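Local coordinates for protein D-alanyl-D-alanine carboxypeptidase (Vibrio cholerae, PDB 5TR7) that probably removes the terminal D-alanine from cell-wall peptide precursors, acting as a serine-type, penicillin-binding carboxypeptidase in peptidoglycan synthesis, at residues T84-V87 with S88-N91; V104-A107 with E108-G112; L244-G247 with F248-F251. All blocks are in the same frame, centred on the assembly; numbering follows the deposited sequence.

In the fold
Contacts 1 and 2 are neighbours, their centres 11 Å apart: contact 1 sits at the junction of strand 84-86 with helix 87-95, contact 2 on helix 100-111, and S98, a predicted active-site residue, lies between the two helices. They touch by packing: L90 CD1 lies 3.7 Å from M106 SD, and V87 CG2 3.8 Å from H109 NE2. The side chains of N91 and V104 are each about 9 Å from that of K38, the predicted proton acceptor. Contact 3, on helix 233-251, lies across the chain's centre, 38 and 40 Å from contacts 1 and 2 between centres; its F251 side chain is about 5 Å from a bound nitrite ion, probably from the crystallisation liquor.

Contact 1: residues T84-V87 with S88-N91; sequences TVKV and SDLN
The carboxylate of D89 and the amide of N91 are the flat groups where strand 84-86 turns into helix 87-95, with K86 at the N-cap. D89 crosses K86 at a slant and brings OD2 to 3.5 Å from K86 CB. The two charges do not meet: NZ of K86 is hydrogen-bonded to N57 OD1. The N91 amide lies alongside V87, both side chains pointing the same way, with OD1 3.7 Å from V87 CG1; its ND2 makes a weak hydrogen bond to E167.

The first helical turn is gripped by the carbonyl of K86, which takes a straight bond from L90 N (3.0 Å, 166°) and a weak one from D89 N. N91 N binds V87 O in the same i to i+4 pattern, at 3.0 Å.

On the buried side, V85 holds CG1 anti to its own backbone N (chi1 -179°), which turns this methyl from the strand toward the helix. Strand 59-61 and helix 100-111 pack on V87 and L90 beyond the junction. The V85 methyl meets both a polar and an apolar residue, CG1 resting 3.8 Å from D89 CB and equally 3.8 Å from L90 CG.

Contact 2: residues V104-A107 with E108-G112; sequences VAMA and EHVAG
M106 curls its thioether along the helix toward H109 and V110, three and four residues on. All three of its torsions are near -60° (chi3 -61°), and this coil carries CE to 4.4 Å from H109 CD2 and to the same distance from V110 CG2. The sulfur approaches the imidazole obliquely, SD standing 5.5 Å from the ring centroid, so this is a loose Met-aromatic contact. On a different side of the helix, V104 and E108 lie side by side; E108 stretches out beyond CG, passes V104 O at 3.4 Å from its CG, and sets OE2 4.2 Å from V104 CG1.

Behind these side chains the backbone supplies four successive i to i+4 bonds, from E108 N to V104 O, H109 N to A105 O, V110 N to M106 O and A111 N to A107 O. The third is the shortest, with V110 N 2.8 Å from M106 O.

Farther out, polar partners fix the ends. The E108 carboxylate is held at both oxygens, OE1 by S63 OG and OE2 by N65 ND2, which settles its rotation, and H109 NE2 is tied to D58 OD2. Helix 114-127 packs on A107 and V110, while I45 and I94 from helices 37-50 and 87-95 touch M106.

G112 is the first residue to leave helical angles, with a positive phi (82°) that glycine readily adopts, while its N still bonds E108 O at 2.8 Å. Helix 100-111 lies in the helical part of a fold of the beta-lactamase clan.

Contact 3: residues L244-G247 with F248-F251; sequences LSYG and FRFF
Backbone hydrogen bonds join L244-G247 to F248-F251 turn by turn. F248 N bonds L244 O, R249 N bonds S245 O, and F250 N donates to Y246 O at a short 2.7 Å, though bent to 136°. The same F250 N-H is shared with G247 O through a weak i to i+3 bond. The side chain of S245 bonds backward, through OG to K241 O.

Contacts of flat groups come next, and Y246 takes part in two. With CG anti to its backbone N (chi1 166°), the phenol slants outward and toward F250, and its OH stands at the edge of the F250 ring, near the ring plane, 3.6 Å from F250 CD2. At the other end of the phenol, R249 NH2 sits 3.9 Å from Y246 CD1, again at an edge. Guanidinium and phenol planes are 67° apart, so the arginine does not stack on the ring. A bend at chi3 folds R249 back over the backbone here, with CZ 3.9 Å from Y246 CA. The F248 ring slants against the preceding turn and meets a carbonyl, CD2 lying 3.4 Å from L244 O.

Apolar packing belongs to the buried side, where F248 CE2 lies 4.4 Å from L244 CB.

L244 and F248 both rest on strands 209-218 and 221-230, whereas R249, F250 and F251 are exposed. Helix 233-251, the last helix modelled, is thus laid on the five-stranded antiparallel sheet of the penicillin-binding, beta-lactamase-like fold.

Contact 1: residues T84-V87 with S88-N91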
loop_
_atom_site.group_PDB
_atom_site.type_symbol
_atom_site.label_atom_id
_atom_site.label_comp_id
_atom_site.label_asym_id
_atom_site.label_seq_id
_atom_site.Cartn_x
_atom_site.Cartn_y
_atom_site.Cartn_z
ATOM N N THR A 84 -2.474 -20.110 15.028
ATOM C CA THR A 84 -3.456 -19.201 14.557
ATOM C C THR A 84 -3.039 -17.801 14.973
ATOM O O THR A 84 -2.378 -17.614 16.029
ATOM C CB THR A 84 -4.846 -19.474 15.087
ATOM O OG1 THR A 84 -4.924 -19.226 16.518
ATOM C CG2 THR A 84 -5.294 -20.894 14.694
ATOM N N VAL A 85 -3.491 -16.833 14.190
ATOM C CA VAL A 85 -3.237 -15.422 14.435
ATOM C C VAL A 85 -4.571 -14.700 14.180
ATOM O O VAL A 85 -5.318 -15.065 13.289
ATOM C CB VAL A 85 -2.188 -14.846 13.457
ATOM C CG1 VAL A 85 -1.921 -13.384 13.758
ATOM C CG2 VAL A 85 -0.891 -15.641 13.506
ATOM N N LYS A 86 -4.840 -13.657 14.949
ATOM C CA LYS A 86 -6.030 -12.860 14.741
ATOM C C LYS A 86 -5.959 -12.009 13.473
ATOM O O LYS A 86 -4.888 -11.596 13.054
ATOM C CB LYS A 86 -6.283 -11.991 15.944
ATOM C CG LYS A 86 -6.594 -12.939 17.114
ATOM C CD LYS A 86 -7.188 -12.298 18.318
ATOM C CE LYS A 86 -8.481 -11.520 17.978
ATOM N NZ LYS A 86 -9.347 -10.965 19.083
ATOM N N VAL A 87 -7.118 -11.796 12.851
ATOM C CA VAL A 87 -7.261 -10.963 11.642
ATOM C C VAL A 87 -6.693 -9.568 11.864
ATOM O O VAL A 87 -5.923 -9.127 11.063
ATOM C CB VAL A 87 -8.728 -10.848 11.181
ATOM C CG1 VAL A 87 -8.939 -9.704 10.208
ATOM C CG2 VAL A 87 -9.171 -12.145 10.550
ATOM N N SER A 88 -7.019 -8.906 12.959
ATOM C CA SER A 88 -6.441 -7.570 13.178
ATOM C C SER A 88 -4.932 -7.545 13.208
ATOM O O SER A 88 -4.336 -6.656 12.685
ATOM C CB SER A 88 -6.991 -6.888 14.426
ATOM O OG SER A 88 -6.631 -7.595 15.552
ATOM N N ASP A 89 -4.318 -8.593 13.718
ATOM C CA ASP A 89 -2.901 -8.700 13.848
ATOM C C ASP A 89 -2.282 -8.969 12.478
ATOM O O ASP A 89 -1.271 -8.344 12.117
ATOM C CB ASP A 89 -2.545 -9.765 14.862
ATOM C CG ASP A 89 -2.881 -9.377 16.261
ATOM O OD1 ASP A 89 -2.512 -8.231 16.631
ATOM O OD2 ASP A 89 -3.409 -10.245 17.025
ATOM N N LEU A 90 -2.861 -9.878 11.705
ATOM C CA LEU A 90 -2.341 -10.104 10.369
ATOM C C LEU A 90 -2.407 -8.815 9.507
ATOM O O LEU A 90 -1.506 -8.522 8.694
ATOM C CB LEU A 90 -3.112 -11.238 9.665
ATOM C CG LEU A 90 -2.770 -12.662 10.146
ATOM C CD1 LEU A 90 -3.703 -13.669 9.442
ATOM C CD2 LEU A 90 -1.309 -13.059 9.912
ATOM N N ASN A 91 -3.527 -8.101 9.642
ATOM C CA ASN A 91 -3.722 -6.829 8.950
ATOM C C ASN A 91 -2.626 -5.832 9.188
ATOM O O ASN A 91 -2.124 -5.227 8.274
ATOM C CB ASN A 91 -5.012 -6.239 9.422
ATOM C CG ASN A 91 -6.007 -6.309 8.422
ATOM O OD1 ASN A 91 -6.846 -7.211 8.388
ATOM N ND2 ASN A 91 -5.892 -5.389 7.499
#

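Contact 2: residues V104-A107 with E108-G112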
loop_
_atom_site.group_PDB
_atom_site.type_symbol
_atom_site.label_atom_id
_atom_site.label_comp_id
_atom_site.label_asym_id
_atom_site.label_seq_id
_atom_site.Cartn_x
_atom_site.Cartn_y
_atom_site.Cartn_z
ATOM N N VAL A 104 -0.304 -13.660 2.466
ATOM C CA VAL A 104 -0.798 -14.958 2.015
ATOM C C VAL A 104 -1.796 -15.558 2.981
ATOM O O VAL A 104 -2.776 -16.157 2.533
ATOM C CB VAL A 104 0.332 -15.938 1.751
ATOM C CG1 VAL A 104 -0.238 -17.298 1.342
ATOM C CG2 VAL A 104 1.229 -15.395 0.663
ATOM N N ALA A 105 -1.572 -15.382 4.289
ATOM C CA ALA A 105 -2.515 -15.926 5.264
ATOM C C ALA A 105 -3.875 -15.278 5.166
ATOM O O ALA A 105 -4.909 -15.983 5.255
ATOM C CB ALA A 105 -1.991 -15.816 6.671
ATOM N N MET A 106 -3.907 -13.959 4.997
ATOM C CA MET A 106 -5.227 -13.270 4.837
ATOM C C MET A 106 -5.885 -13.636 3.515
ATOM O O MET A 106 -7.092 -13.839 3.439
ATOM C CB MET A 106 -5.128 -11.749 4.975
ATOM C CG MET A 106 -4.904 -11.293 6.425
ATOM S SD MET A 106 -6.251 -11.823 7.528
ATOM C CE MET A 106 -7.679 -10.996 6.801
ATOM N N ALA A 107 -5.073 -13.766 2.482
ATOM C CA ALA A 107 -5.577 -14.134 1.174
ATOM C C ALA A 107 -6.355 -15.444 1.279
ATOM O O ALA A 107 -7.514 -15.566 0.819
ATOM C CB ALA A 107 -4.416 -14.248 0.200
ATOM N N GLU A 108 -5.739 -16.402 1.976
ATOM C CA GLU A 108 -6.353 -17.699 2.163
ATOM C C GLU A 108 -7.571 -17.639 3.067
ATOM O O GLU A 108 -8.567 -18.297 2.790
ATOM C CB GLU A 108 -5.349 -18.730 2.678
ATOM C CG GLU A 108 -4.245 -19.075 1.702
ATOM C CD GLU A 108 -3.266 -20.127 2.232
ATOM O OE1 GLU A 108 -3.201 -20.420 3.474
ATOM O OE2 GLU A 108 -2.582 -20.725 1.373
ATOM N N HIS A 109 -7.510 -16.841 4.123
ATOM C CA HIS A 109 -8.662 -16.753 5.046
ATOM C C HIS A 109 -9.868 -16.132 4.322
ATOM O O HIS A 109 -11.010 -16.453 4.593
ATOM C CB HIS A 109 -8.262 -15.858 6.239
ATOM C CG HIS A 109 -9.327 -15.683 7.263
ATOM N ND1 HIS A 109 -9.706 -16.703 8.099
ATOM C CD2 HIS A 109 -10.069 -14.610 7.623
ATOM C CE1 HIS A 109 -10.625 -16.277 8.934
ATOM N NE2 HIS A 109 -10.886 -15.016 8.652
ATOM N N VAL A 110 -9.591 -15.176 3.437
ATOM C CA VAL A 110 -10.656 -14.500 2.704
ATOM C C VAL A 110 -11.248 -15.315 1.560
ATOM O O VAL A 110 -12.436 -15.425 1.473
ATOM C CB VAL A 110 -10.205 -13.131 2.166
ATOM C CG1 VAL A 110 -11.168 -12.564 1.157
ATOM C CG2 VAL A 110 -10.030 -12.133 3.294
ATOM N N ALA A 111 -10.424 -15.896 0.707
ATOM C CA ALA A 111 -10.907 -16.608 -0.475
ATOM C C ALA A 111 -10.446 -18.058 -0.656
ATOM O O ALA A 111 -10.532 -18.568 -1.759
ATOM C CB ALA A 111 -10.519 -15.771 -1.700
ATOM N N GLY A 112 -9.958 -18.713 0.410
ATOM C CA GLY A 112 -9.530 -20.102 0.361
ATOM C C GLY A 112 -8.133 -20.303 -0.176
ATOM O O GLY A 112 -7.321 -21.004 0.435
#

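Contact 3: residues L244-G247 with F248-F251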
loop_
_atom_site.group_PDB
_atom_site.type_symbol
_atom_site.label_atom_id
_atom_site.label_comp_id
_atom_site.label_asym_id
_atom_site.label_seq_id
_atom_site.Cartn_x
_atom_site.Cartn_y
_atom_site.Cartn_z
ATOM N N LEU A 244 3.960 17.143 -2.339
ATOM C CA LEU A 244 2.793 17.495 -1.521
ATOM C C LEU A 244 2.726 18.994 -1.219
ATOM O O LEU A 244 1.644 19.581 -1.328
ATOM C CB LEU A 244 2.753 16.693 -0.215
ATOM C CG LEU A 244 2.443 15.209 -0.334
ATOM C CD1 LEU A 244 2.845 14.470 0.939
ATOM C CD2 LEU A 244 0.992 14.939 -0.639
ATOM N N SER A 245 3.836 19.623 -0.824
ATOM C CA SER A 245 3.823 21.068 -0.534
ATOM C C SER A 245 3.386 21.862 -1.737
ATOM O O SER A 245 2.657 22.837 -1.600
ATOM C CB SER A 245 5.187 21.598 -0.116
ATOM O OG SER A 245 5.602 20.874 0.984
ATOM N N TYR A 246 3.857 21.466 -2.911
ATOM C CA TYR A 246 3.448 22.136 -4.120
ATOM C C TYR A 246 1.912 22.052 -4.269
ATOM O O TYR A 246 1.258 23.008 -4.574
ATOM C CB TYR A 246 4.135 21.481 -5.332
ATOM C CG TYR A 246 3.538 21.885 -6.648
ATOM C CD1 TYR A 246 3.841 23.145 -7.225
ATOM C CD2 TYR A 246 2.695 21.051 -7.311
ATOM C CE1 TYR A 246 3.278 23.558 -8.442
ATOM C CE2 TYR A 246 2.150 21.408 -8.558
ATOM C CZ TYR A 246 2.409 22.663 -9.096
ATOM O OH TYR A 246 1.820 22.958 -10.295
ATOM N N GLY A 247 1.340 20.916 -3.998
ATOM C CA GLY A 247 -0.118 20.764 -4.146
ATOM C C GLY A 247 -0.862 21.678 -3.173
ATOM O O GLY A 247 -1.890 22.244 -3.527
ATOM N N PHE A 248 -0.350 21.808 -1.945
ATOM C CA PHE A 248 -1.020 22.641 -0.937
ATOM C C PHE A 248 -0.951 24.089 -1.337
ATOM O O PHE A 248 -1.916 24.811 -1.145
ATOM C CB PHE A 248 -0.492 22.377 0.480
ATOM C CG PHE A 248 -0.855 20.980 1.015
ATOM C CD1 PHE A 248 -2.167 20.531 0.995
ATOM C CD2 PHE A 248 0.105 20.186 1.630
ATOM C CE1 PHE A 248 -2.509 19.284 1.507
ATOM C CE2 PHE A 248 -0.220 18.940 2.129
ATOM C CZ PHE A 248 -1.539 18.497 2.082
ATOM N N ARG A 249 0.171 24.479 -1.931
ATOM C CA ARG A 249 0.351 25.818 -2.457
ATOM C C ARG A 249 -0.406 26.048 -3.793
ATOM O O ARG A 249 -0.756 27.166 -4.100
ATOM C CB ARG A 249 1.843 26.112 -2.647
ATOM C CG ARG A 249 2.570 26.425 -1.350
ATOM C CD ARG A 249 4.100 26.425 -1.476
ATOM N NE ARG A 249 4.549 26.548 -2.882
ATOM C CZ ARG A 249 5.173 25.592 -3.604
ATOM N NH1 ARG A 249 5.626 24.443 -3.049
ATOM N NH2 ARG A 249 5.462 25.834 -4.891
ATOM N N PHE A 250 -0.625 25.011 -4.583
ATOM C CA PHE A 250 -1.322 25.121 -5.901
ATOM C C PHE A 250 -2.690 25.749 -5.806
ATOM O O PHE A 250 -3.072 26.544 -6.651
ATOM C CB PHE A 250 -1.497 23.739 -6.524
ATOM C CG PHE A 250 -2.223 23.709 -7.851
ATOM C CD1 PHE A 250 -3.618 23.782 -7.921
ATOM C CD2 PHE A 250 -1.518 23.407 -9.001
ATOM C CE1 PHE A 250 -4.283 23.672 -9.148
ATOM C CE2 PHE A 250 -2.172 23.313 -10.238
ATOM C CZ PHE A 250 -3.563 23.455 -10.314
ATOM N N PHE A 251 -3.469 25.318 -4.840
ATOM C CA PHE A 251 -4.791 25.884 -4.696
ATOM C C PHE A 251 -4.727 27.335 -4.193
ATOM O O PHE A 251 -5.599 28.150 -4.506
ATOM C CB PHE A 251 -5.692 24.972 -3.863
ATOM C CG PHE A 251 -6.074 23.683 -4.569
ATOM C CD1 PHE A 251 -6.695 23.727 -5.835
ATOM C CD2 PHE A 251 -5.914 22.425 -3.945
ATOM C CE1 PHE A 251 -7.087 22.559 -6.489
ATOM C CE2 PHE A 251 -6.329 21.261 -4.593
ATOM C CZ PHE A 251 -6.902 21.334 -5.867
#